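Local coordinates for protein LbaCas13a H328A (C2c2) (Lachnospiraceae bacterium NK4A179, PDB 5WLH) that binds a precursor CRISPR guide RNA and, as a Cas13a effector nuclease, probably processes it and cleaves RNA that the guide recognises, at residues Leu1118-Glu1130 / Ile1242-Tyr1255. Residues are numbered along the deposited sequence; the frame is centred on the assembly and turned at random.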
loop_
_atom_site.group_PDB
_atom_site.type_symbol
_atom_site.label_atom_id
_atom_site.label_comp_id
_atom_site.label_asym_id
_atom_site.label_seq_id
_atom_site.Cartn_x
_atom_site.Cartn_y
_atom_site.Cartn_z
ATOM N N LEU A 1118 -6.430 6.320 -8.643
ATOM C CA LEU A 1118 -6.245 7.481 -7.777
ATOM C C LEU A 1118 -7.403 7.633 -6.809
ATOM O O LEU A 1118 -7.199 7.938 -5.625
ATOM C CB LEU A 1118 -6.104 8.750 -8.613
ATOM C CG LEU A 1118 -4.855 8.751 -9.490
ATOM C CD1 LEU A 1118 -4.943 9.915 -10.463
ATOM C CD2 LEU A 1118 -3.601 8.844 -8.634
ATOM N N GLN A 1119 -8.630 7.424 -7.297
ATOM C CA GLN A 1119 -9.799 7.591 -6.441
ATOM C C GLN A 1119 -9.877 6.448 -5.445
ATOM O O GLN A 1119 -10.217 6.649 -4.278
ATOM C CB GLN A 1119 -11.065 7.623 -7.299
ATOM C CG GLN A 1119 -12.375 7.564 -6.520
ATOM C CD GLN A 1119 -12.710 8.860 -5.824
ATOM O OE1 GLN A 1119 -11.863 9.734 -5.659
ATOM N NE2 GLN A 1119 -13.959 8.986 -5.394
ATOM N N GLY A 1120 -9.550 5.245 -5.903
ATOM C CA GLY A 1120 -9.561 4.097 -5.012
ATOM C C GLY A 1120 -8.559 4.236 -3.884
ATOM O O GLY A 1120 -8.837 3.851 -2.753
ATOM N N GLN A 1121 -7.384 4.806 -4.164
ATOM C CA GLN A 1121 -6.432 4.987 -3.076
ATOM C C GLN A 1121 -6.951 6.011 -2.073
ATOM O O GLN A 1121 -6.757 5.868 -0.865
ATOM C CB GLN A 1121 -5.070 5.417 -3.638
ATOM C CG GLN A 1121 -4.017 5.704 -2.555
ATOM C CD GLN A 1121 -3.705 4.477 -1.712
ATOM O OE1 GLN A 1121 -3.217 3.463 -2.224
ATOM N NE2 GLN A 1121 -3.991 4.563 -0.408
ATOM N N LEU A 1122 -7.606 7.061 -2.564
ATOM C CA LEU A 1122 -8.215 8.028 -1.660
ATOM C C LEU A 1122 -9.248 7.364 -0.759
ATOM O O LEU A 1122 -9.272 7.605 0.444
ATOM C CB LEU A 1122 -8.857 9.156 -2.457
ATOM C CG LEU A 1122 -7.828 10.085 -3.125
ATOM C CD1 LEU A 1122 -8.522 11.006 -4.106
ATOM C CD2 LEU A 1122 -7.005 10.892 -2.097
ATOM N N ILE A 1123 -10.089 6.505 -1.321
ATOM C CA ILE A 1123 -11.088 5.827 -0.502
ATOM C C ILE A 1123 -10.424 4.847 0.458
ATOM O O ILE A 1123 -10.840 4.711 1.612
ATOM C CB ILE A 1123 -12.128 5.141 -1.396
ATOM C CG1 ILE A 1123 -12.899 6.215 -2.192
ATOM C CG2 ILE A 1123 -13.174 4.419 -0.507
ATOM C CD1 ILE A 1123 -13.746 5.649 -3.329
ATOM N N ASN A 1124 -9.384 4.153 -0.000
ATOM C CA ASN A 1124 -8.599 3.308 0.896
ATOM C C ASN A 1124 -8.127 4.109 2.111
ATOM O O ASN A 1124 -8.301 3.689 3.259
ATOM C CB ASN A 1124 -7.428 2.716 0.105
ATOM C CG ASN A 1124 -6.574 1.756 0.913
ATOM O OD1 ASN A 1124 -6.014 2.117 1.942
ATOM N ND2 ASN A 1124 -6.407 0.535 0.397
ATOM N N TRP A 1125 -7.550 5.291 1.872
ATOM C CA TRP A 1125 -7.096 6.137 2.973
ATOM C C TRP A 1125 -8.249 6.538 3.885
ATOM O O TRP A 1125 -8.074 6.649 5.104
ATOM C CB TRP A 1125 -6.425 7.385 2.411
ATOM C CG TRP A 1125 -5.015 7.139 1.997
ATOM C CD1 TRP A 1125 -4.150 6.201 2.503
ATOM C CD2 TRP A 1125 -4.293 7.859 0.989
ATOM N NE1 TRP A 1125 -2.912 6.312 1.870
ATOM C CE2 TRP A 1125 -2.985 7.323 0.941
ATOM C CE3 TRP A 1125 -4.631 8.905 0.126
ATOM C CZ2 TRP A 1125 -2.010 7.799 0.053
ATOM C CZ3 TRP A 1125 -3.671 9.391 -0.732
ATOM C CH2 TRP A 1125 -2.371 8.829 -0.772
ATOM N N ILE A 1126 -9.430 6.793 3.314
ATOM C CA ILE A 1126 -10.580 7.104 4.171
ATOM C C ILE A 1126 -10.787 5.996 5.189
ATOM O O ILE A 1126 -10.989 6.249 6.383
ATOM C CB ILE A 1126 -11.853 7.318 3.336
ATOM C CG1 ILE A 1126 -11.797 8.675 2.646
ATOM C CG2 ILE A 1126 -13.106 7.182 4.255
ATOM C CD1 ILE A 1126 -12.829 8.847 1.545
ATOM N N TYR A 1127 -10.766 4.747 4.722
ATOM C CA TYR A 1127 -11.053 3.632 5.620
ATOM C C TYR A 1127 -9.869 3.298 6.502
ATOM O O TYR A 1127 -10.064 2.754 7.593
ATOM C CB TYR A 1127 -11.560 2.439 4.797
ATOM C CG TYR A 1127 -13.007 2.720 4.445
ATOM C CD1 TYR A 1127 -14.026 2.443 5.359
ATOM C CD2 TYR A 1127 -13.344 3.360 3.255
ATOM C CE1 TYR A 1127 -15.347 2.753 5.074
ATOM C CE2 TYR A 1127 -14.672 3.657 2.955
ATOM C CZ TYR A 1127 -15.665 3.358 3.861
ATOM O OH TYR A 1127 -16.978 3.670 3.567
ATOM N N LEU A 1128 -8.656 3.673 6.086
ATOM C CA LEU A 1128 -7.530 3.667 7.010
ATOM C C LEU A 1128 -7.789 4.627 8.161
ATOM O O LEU A 1128 -7.666 4.259 9.331
ATOM C CB LEU A 1128 -6.242 4.051 6.276
ATOM C CG LEU A 1128 -4.917 3.671 6.940
ATOM C CD1 LEU A 1128 -4.785 2.135 6.996
ATOM C CD2 LEU A 1128 -3.746 4.287 6.137
ATOM N N ARG A 1129 -8.146 5.874 7.838
ATOM C CA ARG A 1129 -8.385 6.860 8.892
ATOM C C ARG A 1129 -9.563 6.463 9.767
ATOM O O ARG A 1129 -9.510 6.608 10.997
ATOM C CB ARG A 1129 -8.624 8.239 8.281
ATOM C CG ARG A 1129 -8.643 9.362 9.346
ATOM C CD ARG A 1129 -8.876 10.724 8.704
ATOM N NE ARG A 1129 -8.576 11.816 9.624
ATOM C CZ ARG A 1129 -9.411 12.275 10.550
ATOM N NH1 ARG A 1129 -10.604 11.724 10.716
ATOM N NH2 ARG A 1129 -9.034 13.281 11.334
ATOM N N GLU A 1130 -10.632 5.939 9.157
ATOM C CA GLU A 1130 -11.813 5.639 9.956
ATOM C C GLU A 1130 -11.514 4.534 10.942
ATOM O O GLU A 1130 -11.957 4.585 12.099
ATOM C CB GLU A 1130 -12.994 5.249 9.073
ATOM C CG GLU A 1130 -14.276 5.156 9.903
ATOM C CD GLU A 1130 -15.499 4.985 9.048
ATOM O OE1 GLU A 1130 -15.776 3.840 8.644
ATOM O OE2 GLU A 1130 -16.179 5.997 8.799
ATOM N N ILE A 1242 -12.430 17.927 7.611
ATOM C CA ILE A 1242 -12.037 16.546 7.360
ATOM C C ILE A 1242 -13.242 15.744 6.906
ATOM O O ILE A 1242 -13.182 15.019 5.909
ATOM C CB ILE A 1242 -11.383 15.931 8.606
ATOM C CG1 ILE A 1242 -10.133 16.716 8.989
ATOM C CG2 ILE A 1242 -11.047 14.457 8.369
ATOM C CD1 ILE A 1242 -9.165 16.895 7.854
ATOM N N THR A 1243 -14.357 15.865 7.634
ATOM C CA THR A 1243 -15.597 15.218 7.217
ATOM C C THR A 1243 -15.985 15.625 5.807
ATOM O O THR A 1243 -16.376 14.781 4.988
ATOM C CB THR A 1243 -16.725 15.584 8.182
ATOM O OG1 THR A 1243 -16.336 15.224 9.505
ATOM C CG2 THR A 1243 -17.999 14.849 7.797
ATOM N N GLU A 1244 -15.877 16.921 5.507
ATOM C CA GLU A 1244 -16.211 17.393 4.172
ATOM C C GLU A 1244 -15.315 16.754 3.122
ATOM O O GLU A 1244 -15.793 16.345 2.058
ATOM C CB GLU A 1244 -16.099 18.914 4.111
ATOM C CG GLU A 1244 -16.373 19.479 2.724
ATOM C CD GLU A 1244 -16.816 20.928 2.775
ATOM O OE1 GLU A 1244 -17.994 21.180 3.108
ATOM O OE2 GLU A 1244 -15.979 21.813 2.502
ATOM N N LEU A 1245 -14.011 16.670 3.401
ATOM C CA LEU A 1245 -13.094 16.060 2.440
ATOM C C LEU A 1245 -13.420 14.578 2.248
ATOM O O LEU A 1245 -13.490 14.083 1.120
ATOM C CB LEU A 1245 -11.658 16.254 2.915
ATOM C CG LEU A 1245 -10.586 15.453 2.165
ATOM C CD1 LEU A 1245 -10.537 15.877 0.707
ATOM C CD2 LEU A 1245 -9.219 15.671 2.858
ATOM N N ARG A 1246 -13.628 13.855 3.348
ATOM C CA ARG A 1246 -13.995 12.449 3.266
ATOM C C ARG A 1246 -15.237 12.267 2.405
ATOM O O ARG A 1246 -15.284 11.408 1.513
ATOM C CB ARG A 1246 -14.230 11.918 4.686
ATOM C CG ARG A 1246 -14.555 10.445 4.773
ATOM C CD ARG A 1246 -16.030 10.178 4.981
ATOM N NE ARG A 1246 -16.325 8.761 4.776
ATOM C CZ ARG A 1246 -16.191 7.833 5.713
ATOM N NH1 ARG A 1246 -15.773 8.172 6.933
ATOM N NH2 ARG A 1246 -16.467 6.564 5.436
ATOM N N ASN A 1247 -16.259 13.088 2.655
ATOM C CA ASN A 1247 -17.495 12.961 1.895
ATOM C C ASN A 1247 -17.271 13.319 0.441
ATOM O O ASN A 1247 -17.817 12.665 -0.455
ATOM C CB ASN A 1247 -18.581 13.851 2.494
ATOM C CG ASN A 1247 -19.128 13.314 3.804
ATOM O OD1 ASN A 1247 -19.003 12.127 4.121
ATOM N ND2 ASN A 1247 -19.761 14.192 4.568
ATOM N N TYR A 1248 -16.478 14.365 0.189
ATOM C CA TYR A 1248 -16.195 14.762 -1.181
ATOM C C TYR A 1248 -15.638 13.589 -1.966
ATOM O O TYR A 1248 -16.090 13.288 -3.073
ATOM C CB TYR A 1248 -15.217 15.932 -1.180
ATOM C CG TYR A 1248 -14.965 16.526 -2.539
ATOM C CD1 TYR A 1248 -15.751 17.558 -3.022
ATOM C CD2 TYR A 1248 -13.940 16.047 -3.344
ATOM C CE1 TYR A 1248 -15.520 18.101 -4.258
ATOM C CE2 TYR A 1248 -13.709 16.577 -4.584
ATOM C CZ TYR A 1248 -14.505 17.607 -5.040
ATOM O OH TYR A 1248 -14.273 18.145 -6.289
ATOM N N ILE A 1249 -14.655 12.897 -1.386
ATOM C CA ILE A 1249 -14.045 11.755 -2.057
ATOM C C ILE A 1249 -15.051 10.615 -2.189
ATOM O O ILE A 1249 -15.304 10.100 -3.287
ATOM C CB ILE A 1249 -12.802 11.293 -1.281
ATOM C CG1 ILE A 1249 -11.725 12.385 -1.302
ATOM C CG2 ILE A 1249 -12.282 9.984 -1.850
ATOM C CD1 ILE A 1249 -10.698 12.188 -0.190
ATOM N N GLU A 1250 -15.615 10.184 -1.059
ATOM C CA GLU A 1250 -16.388 8.948 -1.087
ATOM C C GLU A 1250 -17.693 9.109 -1.850
ATOM O O GLU A 1250 -18.240 8.121 -2.360
ATOM C CB GLU A 1250 -16.671 8.437 0.322
ATOM C CG GLU A 1250 -17.228 7.014 0.273
ATOM C CD GLU A 1250 -17.042 6.251 1.556
ATOM O OE1 GLU A 1250 -16.566 6.855 2.533
ATOM O OE2 GLU A 1250 -17.360 5.040 1.575
ATOM N N HIS A 1251 -18.221 10.321 -1.921
ATOM C CA HIS A 1251 -19.406 10.575 -2.718
ATOM C C HIS A 1251 -19.083 10.952 -4.148
ATOM O O HIS A 1251 -19.996 11.346 -4.883
ATOM C CB HIS A 1251 -20.254 11.676 -2.086
ATOM C CG HIS A 1251 -20.645 11.376 -0.679
ATOM N ND1 HIS A 1251 -20.956 12.359 0.233
ATOM C CD2 HIS A 1251 -20.769 10.197 -0.026
ATOM C CE1 HIS A 1251 -21.259 11.797 1.390
ATOM N NE2 HIS A 1251 -21.148 10.487 1.260
ATOM N N PHE A 1252 -17.813 10.856 -4.557
ATOM C CA PHE A 1252 -17.444 11.033 -5.950
ATOM C C PHE A 1252 -17.836 12.425 -6.454
ATOM O O PHE A 1252 -18.181 12.586 -7.624
ATOM C CB PHE A 1252 -18.068 9.926 -6.820
ATOM C CG PHE A 1252 -17.418 8.561 -6.618
ATOM C CD1 PHE A 1252 -17.653 7.821 -5.456
ATOM C CD2 PHE A 1252 -16.548 8.047 -7.563
ATOM C CE1 PHE A 1252 -17.043 6.577 -5.259
ATOM C CE2 PHE A 1252 -15.926 6.796 -7.376
ATOM C CZ PHE A 1252 -16.171 6.068 -6.227
ATOM N N ARG A 1253 -17.791 13.425 -5.565
ATOM C CA ARG A 1253 -18.230 14.770 -5.943
ATOM C C ARG A 1253 -17.320 15.379 -6.999
ATOM O O ARG A 1253 -17.768 16.208 -7.796
ATOM C CB ARG A 1253 -18.281 15.680 -4.714
ATOM C CG ARG A 1253 -19.162 15.177 -3.579
ATOM C CD ARG A 1253 -20.619 15.071 -4.022
ATOM N NE ARG A 1253 -21.083 16.300 -4.660
ATOM C CZ ARG A 1253 -22.096 16.358 -5.521
ATOM N NH1 ARG A 1253 -22.755 15.253 -5.852
ATOM N NH2 ARG A 1253 -22.444 17.519 -6.059
ATOM N N TYR A 1254 -16.039 14.988 -7.016
ATOM C CA TYR A 1254 -15.133 15.490 -8.041
ATOM C C TYR A 1254 -15.724 15.325 -9.429
ATOM O O TYR A 1254 -15.589 16.208 -10.287
ATOM C CB TYR A 1254 -13.802 14.749 -7.946
ATOM C CG TYR A 1254 -12.914 14.912 -9.152
ATOM C CD1 TYR A 1254 -12.114 16.032 -9.296
ATOM C CD2 TYR A 1254 -12.838 13.921 -10.119
ATOM C CE1 TYR A 1254 -11.278 16.180 -10.389
ATOM C CE2 TYR A 1254 -11.992 14.050 -11.217
ATOM C CZ TYR A 1254 -11.219 15.183 -11.342
ATOM O OH TYR A 1254 -10.386 15.318 -12.429
ATOM N N TYR A 1255 -16.380 14.193 -9.670
ATOM C CA TYR A 1255 -16.864 13.854 -10.996
ATOM C C TYR A 1255 -18.110 14.630 -11.382
ATOM O O TYR A 1255 -18.486 14.608 -12.556
ATOM C CB TYR A 1255 -17.136 12.354 -11.089
ATOM C CG TYR A 1255 -15.857 11.546 -10.987
ATOM C CD1 TYR A 1255 -14.922 11.580 -12.016
ATOM C CD2 TYR A 1255 -15.565 10.780 -9.860
ATOM C CE1 TYR A 1255 -13.741 10.849 -11.945
ATOM C CE2 TYR A 1255 -14.352 10.042 -9.781
ATOM C CZ TYR A 1255 -13.465 10.088 -10.835
ATOM O OH TYR A 1255 -12.267 9.387 -10.798
HETATM O O HOH W 1 -18.296 5.143 7.541
#
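With CG anti to the backbone N (chi1 -177°) and its chain bent at chi2 (-102°), Arg1246 lays its guanidinium flat over the CG2 methyl of Ile1126, which lies 3.5 Å from Arg1246 CZ. Glu1130 OE2 takes Arg1246 NH1 at 2.9 Å, the donor standing above the carboxylate plane, and a water donates to Glu1130 OE2 and accepts a weak bond from Arg1246 NH2. Within its own helix Arg1246 holds Glu1250 OE1 side-on, through NE at 3.0 Å, nearly along the C-O direction, and through NH2 at 2.9 Å, which meets the syn lone pair of OE1. The other oxygen, Glu1250 OE2, meets Tyr1127 OH at the ring edge; the modelled hydrogen bond is so short that its exact length is doubtful. Were Arg1246 replaced by an alanine, Glu1130 and Glu1250 would probably lose the partner they share and Ile1126 CG2 its flat cover. Glu1130 OE1 has another partner in Asn604.

Ile1249 enters as a knob among Gln1119, Leu1122, Ile1123 and Ile1126, its CG2 3.6 Å from Leu1122 CB. Gln1119 NE2 donates to Ile1249 O at 2.7 Å on the face of the carbonyl opposite Phe1252 N, while lying 3.4 Å above the centre of the Phe1252 ring. Phe1252 N to Ile1249 O and Arg1253 N to Tyr1248 O close the Schellman motif that ends this helix; Gln1119 adds a second donor. At the opposite end, Ile1242 CG2 covers a face of the Arg1129 guanidinium, which is salt-bridged to Glu1234.

The 1118-1130 and 1242-1250 segments run at 138°, closer to antiparallel than parallel. Arg1246 and His1251 fit the R-X4-H signature of HEPN ribonucleases, so this buried pairing is consistent with a HEPN helical core in which acidic neighbours hold the signature arginine.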